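PDB 3Q1X: serine acetyltransferase from Entamoeba histolytica, which catalyses the transfer of an acetyl group from acetyl-CoA to the hydroxyl of L-serine, giving O-acetylserine for cysteine biosynthesis. Local coordinates for the interface of chains A and B. Sequence-based numbering; all coordinates share one arbitrary frame. Chains: chain A/B, Serine acetyltransferase.

The interface of chains A and B. Residues chain A 208-210; chain B 197, 231, 249.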
loop_
_atom_site.group_PDB
_atom_site.type_symbol
_atom_site.label_atom_id
_atom_site.label_comp_id
_atom_site.label_asym_id
_atom_site.label_seq_id
_atom_site.Cartn_x
_atom_site.Cartn_y
_atom_site.Cartn_z
ATOM N N HIS A 208 21.155 3.569 6.996
ATOM C CA HIS A 208 22.539 3.708 6.583
ATOM C C HIS A 208 22.837 5.095 6.045
ATOM O O HIS A 208 22.488 5.440 4.916
ATOM C CB HIS A 208 22.911 2.612 5.592
ATOM C CG HIS A 208 22.663 1.239 6.125
ATOM N ND1 HIS A 208 21.629 0.443 5.682
ATOM C CD2 HIS A 208 23.278 0.545 7.111
ATOM C CE1 HIS A 208 21.635 -0.694 6.355
ATOM N NE2 HIS A 208 22.627 -0.659 7.227
ATOM N N PHE A 209 23.475 5.892 6.890
ATOM C CA PHE A 209 23.904 7.221 6.491
ATOM C C PHE A 209 25.067 7.109 5.525
ATOM O O PHE A 209 26.006 6.332 5.740
ATOM C CB PHE A 209 24.259 8.065 7.710
ATOM C CG PHE A 209 23.102 8.295 8.630
ATOM C CD1 PHE A 209 22.050 9.120 8.248
ATOM C CD2 PHE A 209 23.048 7.669 9.868
ATOM C CE1 PHE A 209 20.968 9.334 9.094
ATOM C CE2 PHE A 209 21.971 7.873 10.724
ATOM C CZ PHE A 209 20.929 8.712 10.337
ATOM N N GLN A 210 24.981 7.884 4.448
ATOM C CA GLN A 210 25.925 7.773 3.353
ATOM C C GLN A 210 27.364 7.982 3.800
ATOM O O GLN A 210 27.716 9.023 4.361
ATOM C CB GLN A 210 25.573 8.747 2.232
ATOM C CG GLN A 210 24.356 8.341 1.435
ATOM C CD GLN A 210 24.007 9.355 0.375
ATOM O OE1 GLN A 210 24.816 9.647 -0.511
ATOM N NE2 GLN A 210 22.797 9.902 0.456
ATOM N N ARG B 197 19.200 9.390 -0.434
ATOM C CA ARG B 197 18.778 8.106 0.101
ATOM C C ARG B 197 17.630 8.336 1.070
ATOM O O ARG B 197 17.790 9.032 2.071
ATOM C CB ARG B 197 19.943 7.417 0.814
ATOM C CG ARG B 197 19.671 5.986 1.232
ATOM C CD ARG B 197 20.916 5.375 1.856
ATOM N NE ARG B 197 22.029 5.316 0.908
ATOM C CZ ARG B 197 23.288 5.036 1.225
ATOM N NH1 ARG B 197 23.636 4.797 2.487
ATOM N NH2 ARG B 197 24.208 5.006 0.273
ATOM N N THR B 231 20.789 11.951 3.333
ATOM C CA THR B 231 20.110 10.741 3.798
ATOM C C THR B 231 18.998 11.121 4.762
ATOM O O THR B 231 19.229 11.828 5.752
ATOM C CB THR B 231 21.085 9.751 4.465
ATOM O OG1 THR B 231 22.223 9.575 3.621
ATOM C CG2 THR B 231 20.418 8.393 4.697
ATOM N N ARG B 249 22.624 14.464 7.116
ATOM C CA ARG B 249 22.051 13.230 7.647
ATOM C C ARG B 249 20.874 13.596 8.549
ATOM O O ARG B 249 21.020 14.398 9.476
ATOM C CB ARG B 249 23.110 12.446 8.435
ATOM C CG ARG B 249 24.269 11.914 7.594
ATOM C CD ARG B 249 25.566 11.783 8.412
ATOM N NE ARG B 249 26.583 10.981 7.723
ATOM C CZ ARG B 249 27.192 9.910 8.234
ATOM N NH1 ARG B 249 26.914 9.487 9.465
ATOM N NH2 ARG B 249 28.091 9.256 7.509
#
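B:Arg197 sets out with CG anti to its backbone N (chi1 -171°) and bends at chi3, which brings its guanidinium up to the backbone of A:His208; A:Gln210, with CG anti to its own carbonyl carbon and the chain extended beyond (chi2 178°), runs past it in the opposite direction. NH1 of B:Arg197 donates to the carbonyl O of A:His208 at 2.8 Å, reaching it from above the carbonyl plane. One face of the same guanidinium carries the CG methylene of A:Gln210, centred over it, with CZ of B:Arg197 3.5 Å from that CG. The arginine thus grips a backbone oxygen with its tip while its flat face packs on an aliphatic stem. Beyond this stem the amide NE2 of A:Gln210 donates to the hydroxyl OG1 of B:Thr231 over 3.2 Å, in a bent bond tilted from the amide plane. The backbone N of A:Gln210 points at the same hydroxyl more weakly, and the two donors together would restrain its rotation. On the other flank B:Arg249, extended from CG to NE, crosses A:Phe209 obliquely. Its guanidinium takes CB of A:Phe209 over its centre, CZ lying 3.5 Å from CB, while CD1 at the ring margin rests 3.5 Å from the arginine CB; the ring and guanidinium planes are 18° apart. NH2 of B:Arg249 then reaches the carbonyl O of A:Gln210 at 3.2 Å, again from above the carbonyl plane. Two arginines therefore clasp the segment through backbone oxygens, with the threonine between them. The chain A residues form a loop following strand 203-205 and include A:His208, part of the serine pocket, so the neighbouring subunit may help to hold this loop in place. The chain B residues come from strands 197-198, 231-232 and 248-250 of the left-handed beta-helix, where the beta-helices of two subunits in the three-chain assembly meet.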